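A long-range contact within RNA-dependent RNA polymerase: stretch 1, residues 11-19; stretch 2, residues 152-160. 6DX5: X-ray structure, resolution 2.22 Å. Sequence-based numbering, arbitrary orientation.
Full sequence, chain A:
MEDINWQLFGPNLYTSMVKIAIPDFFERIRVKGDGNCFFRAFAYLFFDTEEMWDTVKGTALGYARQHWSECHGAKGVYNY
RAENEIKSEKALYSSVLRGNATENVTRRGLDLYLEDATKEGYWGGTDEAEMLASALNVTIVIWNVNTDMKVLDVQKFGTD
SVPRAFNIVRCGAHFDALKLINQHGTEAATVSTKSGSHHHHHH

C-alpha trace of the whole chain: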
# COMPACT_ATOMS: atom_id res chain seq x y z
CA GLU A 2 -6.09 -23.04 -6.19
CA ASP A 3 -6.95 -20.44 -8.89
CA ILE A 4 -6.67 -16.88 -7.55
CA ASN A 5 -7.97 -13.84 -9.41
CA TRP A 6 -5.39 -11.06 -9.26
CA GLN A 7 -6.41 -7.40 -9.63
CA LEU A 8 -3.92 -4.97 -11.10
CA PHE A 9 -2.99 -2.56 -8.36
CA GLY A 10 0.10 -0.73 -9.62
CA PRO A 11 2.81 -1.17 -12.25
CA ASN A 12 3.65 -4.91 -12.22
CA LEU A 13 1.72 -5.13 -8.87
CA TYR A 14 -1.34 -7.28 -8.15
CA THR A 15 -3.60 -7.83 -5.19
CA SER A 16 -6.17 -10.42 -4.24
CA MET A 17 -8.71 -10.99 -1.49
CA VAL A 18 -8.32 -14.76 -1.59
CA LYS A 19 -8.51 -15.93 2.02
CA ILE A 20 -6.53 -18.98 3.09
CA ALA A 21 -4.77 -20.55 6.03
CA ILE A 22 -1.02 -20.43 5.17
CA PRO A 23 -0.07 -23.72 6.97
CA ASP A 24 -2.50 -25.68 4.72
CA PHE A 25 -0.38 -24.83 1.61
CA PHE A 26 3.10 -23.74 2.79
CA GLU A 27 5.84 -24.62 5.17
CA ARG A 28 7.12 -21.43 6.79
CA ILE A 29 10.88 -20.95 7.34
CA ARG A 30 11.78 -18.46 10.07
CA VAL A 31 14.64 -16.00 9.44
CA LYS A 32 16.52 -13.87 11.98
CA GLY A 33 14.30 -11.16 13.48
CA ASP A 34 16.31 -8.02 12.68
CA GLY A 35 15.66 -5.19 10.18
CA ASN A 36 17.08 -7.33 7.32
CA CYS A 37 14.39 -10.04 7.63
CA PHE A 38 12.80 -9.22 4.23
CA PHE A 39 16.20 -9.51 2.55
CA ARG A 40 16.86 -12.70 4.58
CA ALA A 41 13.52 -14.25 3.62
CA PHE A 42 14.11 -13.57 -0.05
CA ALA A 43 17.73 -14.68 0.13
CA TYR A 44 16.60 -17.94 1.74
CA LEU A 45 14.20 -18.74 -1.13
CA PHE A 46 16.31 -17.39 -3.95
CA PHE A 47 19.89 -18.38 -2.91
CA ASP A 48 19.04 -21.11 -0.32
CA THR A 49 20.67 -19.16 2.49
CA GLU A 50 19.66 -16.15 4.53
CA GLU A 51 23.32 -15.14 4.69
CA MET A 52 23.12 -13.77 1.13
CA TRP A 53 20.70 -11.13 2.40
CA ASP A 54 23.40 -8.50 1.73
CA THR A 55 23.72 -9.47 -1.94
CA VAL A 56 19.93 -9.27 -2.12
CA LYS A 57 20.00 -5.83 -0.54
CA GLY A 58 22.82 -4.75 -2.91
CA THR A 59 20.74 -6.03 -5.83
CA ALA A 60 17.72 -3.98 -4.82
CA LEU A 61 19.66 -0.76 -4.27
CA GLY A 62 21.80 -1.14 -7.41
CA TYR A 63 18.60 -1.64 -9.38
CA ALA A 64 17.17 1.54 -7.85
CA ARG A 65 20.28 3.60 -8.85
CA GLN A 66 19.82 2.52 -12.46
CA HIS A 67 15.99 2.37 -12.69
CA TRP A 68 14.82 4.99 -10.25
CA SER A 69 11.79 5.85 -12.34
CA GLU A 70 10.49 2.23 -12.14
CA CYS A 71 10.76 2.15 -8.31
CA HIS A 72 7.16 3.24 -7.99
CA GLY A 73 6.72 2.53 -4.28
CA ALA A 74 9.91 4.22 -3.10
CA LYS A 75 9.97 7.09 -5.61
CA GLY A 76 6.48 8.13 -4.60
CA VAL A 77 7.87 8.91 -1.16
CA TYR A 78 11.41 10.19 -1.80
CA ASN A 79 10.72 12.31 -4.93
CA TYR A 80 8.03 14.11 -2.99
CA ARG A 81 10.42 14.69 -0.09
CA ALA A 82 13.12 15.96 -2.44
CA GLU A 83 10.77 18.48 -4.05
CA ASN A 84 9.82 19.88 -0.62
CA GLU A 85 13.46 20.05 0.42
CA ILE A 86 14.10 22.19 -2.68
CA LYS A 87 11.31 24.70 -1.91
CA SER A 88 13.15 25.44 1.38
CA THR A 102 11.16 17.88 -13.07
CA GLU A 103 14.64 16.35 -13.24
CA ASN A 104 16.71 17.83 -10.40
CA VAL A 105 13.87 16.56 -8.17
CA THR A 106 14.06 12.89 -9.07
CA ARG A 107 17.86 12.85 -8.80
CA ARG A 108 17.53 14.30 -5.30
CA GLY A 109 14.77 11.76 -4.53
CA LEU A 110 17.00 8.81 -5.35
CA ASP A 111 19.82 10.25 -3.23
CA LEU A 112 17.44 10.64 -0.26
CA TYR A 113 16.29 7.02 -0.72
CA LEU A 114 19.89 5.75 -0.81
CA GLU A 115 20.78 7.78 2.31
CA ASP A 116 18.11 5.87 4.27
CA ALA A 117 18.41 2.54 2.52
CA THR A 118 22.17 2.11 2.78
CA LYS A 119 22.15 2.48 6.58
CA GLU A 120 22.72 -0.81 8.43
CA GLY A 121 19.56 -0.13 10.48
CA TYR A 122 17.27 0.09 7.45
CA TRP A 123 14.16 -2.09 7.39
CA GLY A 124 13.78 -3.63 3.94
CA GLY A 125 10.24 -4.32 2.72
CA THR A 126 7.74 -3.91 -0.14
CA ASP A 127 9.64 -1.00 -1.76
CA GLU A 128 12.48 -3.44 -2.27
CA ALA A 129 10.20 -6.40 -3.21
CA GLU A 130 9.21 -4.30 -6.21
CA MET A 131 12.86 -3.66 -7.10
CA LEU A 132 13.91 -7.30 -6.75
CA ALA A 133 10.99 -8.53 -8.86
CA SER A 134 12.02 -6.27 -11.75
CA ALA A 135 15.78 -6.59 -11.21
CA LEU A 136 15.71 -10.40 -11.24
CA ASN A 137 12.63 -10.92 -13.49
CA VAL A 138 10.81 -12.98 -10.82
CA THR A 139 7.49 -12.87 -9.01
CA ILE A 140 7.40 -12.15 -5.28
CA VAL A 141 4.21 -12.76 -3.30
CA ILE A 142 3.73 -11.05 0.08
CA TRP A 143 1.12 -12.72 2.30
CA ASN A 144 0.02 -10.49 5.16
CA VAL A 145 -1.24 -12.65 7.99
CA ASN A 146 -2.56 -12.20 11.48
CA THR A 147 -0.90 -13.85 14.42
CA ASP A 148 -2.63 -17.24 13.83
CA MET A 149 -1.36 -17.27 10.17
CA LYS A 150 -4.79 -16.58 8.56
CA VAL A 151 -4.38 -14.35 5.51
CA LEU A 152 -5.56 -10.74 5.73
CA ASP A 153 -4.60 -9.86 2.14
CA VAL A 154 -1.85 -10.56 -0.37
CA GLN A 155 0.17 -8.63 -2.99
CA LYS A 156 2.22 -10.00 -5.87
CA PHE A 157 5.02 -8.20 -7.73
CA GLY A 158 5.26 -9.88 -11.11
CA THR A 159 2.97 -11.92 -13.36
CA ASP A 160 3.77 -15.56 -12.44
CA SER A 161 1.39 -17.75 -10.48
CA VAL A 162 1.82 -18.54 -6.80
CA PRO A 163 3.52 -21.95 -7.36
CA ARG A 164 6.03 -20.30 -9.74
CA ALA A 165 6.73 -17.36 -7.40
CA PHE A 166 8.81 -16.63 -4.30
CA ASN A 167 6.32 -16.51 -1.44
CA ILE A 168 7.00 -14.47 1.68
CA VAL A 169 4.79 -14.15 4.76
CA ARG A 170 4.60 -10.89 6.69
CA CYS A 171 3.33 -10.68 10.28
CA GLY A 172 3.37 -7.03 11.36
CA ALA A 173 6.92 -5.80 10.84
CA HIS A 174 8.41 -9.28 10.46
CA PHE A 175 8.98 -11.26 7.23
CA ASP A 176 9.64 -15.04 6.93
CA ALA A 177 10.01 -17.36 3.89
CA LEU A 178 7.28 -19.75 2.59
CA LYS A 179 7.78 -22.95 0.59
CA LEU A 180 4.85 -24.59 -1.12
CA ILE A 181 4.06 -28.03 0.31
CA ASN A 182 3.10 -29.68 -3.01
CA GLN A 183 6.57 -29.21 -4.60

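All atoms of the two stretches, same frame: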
# COMPACT_ATOMS: atom_id res chain seq x y z
N PRO A 11 1.99 -0.62 -11.15
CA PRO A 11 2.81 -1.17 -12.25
C PRO A 11 3.46 -2.48 -11.80
O PRO A 11 4.16 -2.54 -10.77
CB PRO A 11 3.83 -0.06 -12.51
CG PRO A 11 3.26 1.20 -11.81
CD PRO A 11 2.43 0.71 -10.67
N ASN A 12 3.14 -3.57 -12.53
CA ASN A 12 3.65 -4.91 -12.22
C ASN A 12 3.23 -5.36 -10.81
O ASN A 12 3.93 -6.16 -10.18
CB ASN A 12 5.19 -4.93 -12.35
CG ASN A 12 5.77 -6.32 -12.46
OD1 ASN A 12 5.27 -7.15 -13.20
ND2 ASN A 12 6.84 -6.58 -11.68
N LEU A 13 2.12 -4.85 -10.26
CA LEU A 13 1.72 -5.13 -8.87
C LEU A 13 0.25 -5.53 -8.81
O LEU A 13 -0.63 -4.80 -9.30
CB LEU A 13 1.97 -3.92 -7.97
CG LEU A 13 1.35 -3.84 -6.56
CD1 LEU A 13 1.77 -4.98 -5.59
CD2 LEU A 13 1.67 -2.49 -5.95
N TYR A 14 -0.01 -6.68 -8.21
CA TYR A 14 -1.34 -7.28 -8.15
C TYR A 14 -1.74 -7.51 -6.70
O TYR A 14 -0.90 -7.66 -5.81
CB TYR A 14 -1.41 -8.64 -8.91
CG TYR A 14 -1.03 -8.50 -10.35
CD1 TYR A 14 0.31 -8.48 -10.72
CD2 TYR A 14 -2.01 -8.36 -11.35
CE1 TYR A 14 0.68 -8.33 -12.03
CE2 TYR A 14 -1.65 -8.20 -12.67
CZ TYR A 14 -0.31 -8.16 -13.00
OH TYR A 14 0.09 -7.99 -14.31
N THR A 15 -3.04 -7.56 -6.49
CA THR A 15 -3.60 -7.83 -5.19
C THR A 15 -4.74 -8.82 -5.37
O THR A 15 -5.24 -9.04 -6.48
CB THR A 15 -4.07 -6.54 -4.51
OG1 THR A 15 -4.61 -6.85 -3.21
CG2 THR A 15 -5.13 -5.83 -5.37
N SER A 16 -5.11 -9.44 -4.26
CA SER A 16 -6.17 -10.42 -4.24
C SER A 16 -6.74 -10.51 -2.83
O SER A 16 -6.03 -10.32 -1.83
CB SER A 16 -5.67 -11.78 -4.72
OG SER A 16 -6.77 -12.65 -4.94
N MET A 17 -8.04 -10.78 -2.76
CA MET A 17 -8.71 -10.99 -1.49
C MET A 17 -9.00 -12.47 -1.24
O MET A 17 -9.90 -12.80 -0.46
CB MET A 17 -9.98 -10.14 -1.41
CG MET A 17 -10.59 -9.73 -2.75
SD MET A 17 -11.86 -8.43 -2.54
CE MET A 17 -10.84 -6.97 -2.39
N VAL A 18 -8.26 -13.35 -1.90
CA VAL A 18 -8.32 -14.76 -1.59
C VAL A 18 -7.91 -14.97 -0.13
O VAL A 18 -6.93 -14.39 0.35
CB VAL A 18 -7.43 -15.56 -2.56
CG1 VAL A 18 -5.89 -15.19 -2.41
CG2 VAL A 18 -7.67 -17.06 -2.39
N LYS A 19 -8.70 -15.77 0.59
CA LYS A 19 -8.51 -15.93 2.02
C LYS A 19 -8.23 -17.40 2.30
O LYS A 19 -9.02 -18.28 1.95
CB LYS A 19 -9.71 -15.40 2.81
CG LYS A 19 -9.83 -13.86 2.62
CD LYS A 19 -10.13 -13.10 3.91
CE LYS A 19 -11.51 -13.47 4.45
NZ LYS A 19 -11.84 -12.80 5.74
N LEU A 152 -4.74 -11.96 5.77
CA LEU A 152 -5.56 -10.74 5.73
C LEU A 152 -5.68 -10.24 4.29
O LEU A 152 -6.78 -9.92 3.84
CB LEU A 152 -4.95 -9.64 6.62
CG LEU A 152 -4.75 -9.89 8.11
CD1 LEU A 152 -3.60 -9.05 8.71
CD2 LEU A 152 -6.02 -9.54 8.77
N ASP A 153 -4.56 -10.12 3.58
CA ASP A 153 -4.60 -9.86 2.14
C ASP A 153 -3.22 -10.20 1.60
O ASP A 153 -2.32 -10.59 2.35
CB ASP A 153 -5.02 -8.42 1.82
CG ASP A 153 -4.26 -7.39 2.64
OD1 ASP A 153 -4.90 -6.62 3.41
OD2 ASP A 153 -3.01 -7.38 2.53
N VAL A 154 -3.07 -10.09 0.28
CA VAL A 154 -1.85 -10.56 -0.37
C VAL A 154 -1.60 -9.71 -1.60
O VAL A 154 -2.54 -9.34 -2.30
CB VAL A 154 -1.95 -12.07 -0.69
CG1 VAL A 154 -3.18 -12.33 -1.48
CG2 VAL A 154 -0.72 -12.55 -1.43
N GLN A 155 -0.32 -9.34 -1.82
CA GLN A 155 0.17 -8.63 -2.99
C GLN A 155 1.20 -9.50 -3.69
O GLN A 155 1.88 -10.35 -3.07
CB GLN A 155 0.84 -7.31 -2.65
CG GLN A 155 0.05 -6.37 -1.84
CD GLN A 155 0.48 -6.38 -0.37
OE1 GLN A 155 1.65 -6.02 -0.01
NE2 GLN A 155 -0.46 -6.80 0.49
N LYS A 156 1.35 -9.23 -4.98
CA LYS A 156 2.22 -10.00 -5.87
C LYS A 156 2.91 -9.01 -6.81
O LYS A 156 2.25 -8.25 -7.50
CB LYS A 156 1.37 -11.01 -6.64
CG LYS A 156 2.00 -11.88 -7.73
CD LYS A 156 0.95 -12.94 -8.07
CE LYS A 156 0.43 -12.92 -9.51
NZ LYS A 156 1.43 -12.62 -10.54
N PHE A 157 4.24 -8.95 -6.77
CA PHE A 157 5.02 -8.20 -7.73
C PHE A 157 5.44 -9.18 -8.81
O PHE A 157 6.13 -10.15 -8.50
CB PHE A 157 6.24 -7.58 -7.08
CG PHE A 157 5.91 -6.58 -6.02
CD1 PHE A 157 5.81 -5.23 -6.34
CD2 PHE A 157 5.74 -6.95 -4.69
CE1 PHE A 157 5.53 -4.28 -5.38
CE2 PHE A 157 5.45 -5.98 -3.72
CZ PHE A 157 5.37 -4.65 -4.09
N GLY A 158 4.99 -8.95 -10.04
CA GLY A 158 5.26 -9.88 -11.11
C GLY A 158 4.00 -10.61 -11.55
O GLY A 158 2.97 -10.58 -10.88
N THR A 159 4.11 -11.28 -12.70
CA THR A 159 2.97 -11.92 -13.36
C THR A 159 2.88 -13.44 -13.20
O THR A 159 1.93 -14.03 -13.72
CB THR A 159 3.00 -11.64 -14.85
OG1 THR A 159 4.25 -12.10 -15.37
CG2 THR A 159 2.83 -10.15 -15.11
N ASP A 160 3.86 -14.10 -12.58
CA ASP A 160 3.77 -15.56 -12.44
C ASP A 160 2.71 -15.94 -11.40
O ASP A 160 2.28 -15.14 -10.57
CB ASP A 160 5.11 -16.17 -12.02
CG ASP A 160 6.14 -16.15 -13.13
OD1 ASP A 160 5.82 -16.62 -14.25
OD2 ASP A 160 7.27 -15.66 -12.86

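Strand 13-16 pairs antiparallel with the strand that ends at Phe157, their backbones joined by Tyr14 N to Lys156 O (2.8 Å), Lys156 N to Tyr14 O (2.9 Å), Ser16 N to Val154 O (3.2 Å) and, just outside the paired strands, where Asn12 precedes one and Gly158 follows the other, Gly158 N to Asn12 O (3.0 Å). Side chains alternate along each strand, and the register puts Leu13, Thr15, Gln155 and Phe157 on one face and Tyr14, Ser16, Val154 and Lys156 on the other. Leu13 (chi1 t, chi2 p) brings CD1 over the face of the Phe157 ring, 4.0 Å from the ring centroid and 3.8 Å from Phe157 CE1; the same methyl lies 3.9 Å from Gln155 CB. Thr15, with chi1 t, places OG1 3.4 Å from Val154 O, a weak hydrogen bond. Gln155 starts on this face, but its end leads away and NE2 is bonded elsewhere in the structure. On the other face, the m rotamer of Tyr14 lays the ring along the second stretch, with CD1 3.4 Å from Gly158 O and OH 3.6 Å from Thr159 CG2. Lys156 runs out through two t torsions, then bends at chi3 (118°), so that NZ hydrogen-bonds Gly158 O (2.6 Å) and Asp160 O (2.7 Å), tying the side chain to the segment that follows its own strand, beside the Tyr14 ring (Tyr14 CD1 to Lys156 NZ 4.3 Å). Gly158 has backbone angles (110/168) that would jam a CB against the preceding carbonyl. Val18 CG1 meets Val154 CG1 at 4.0 Å.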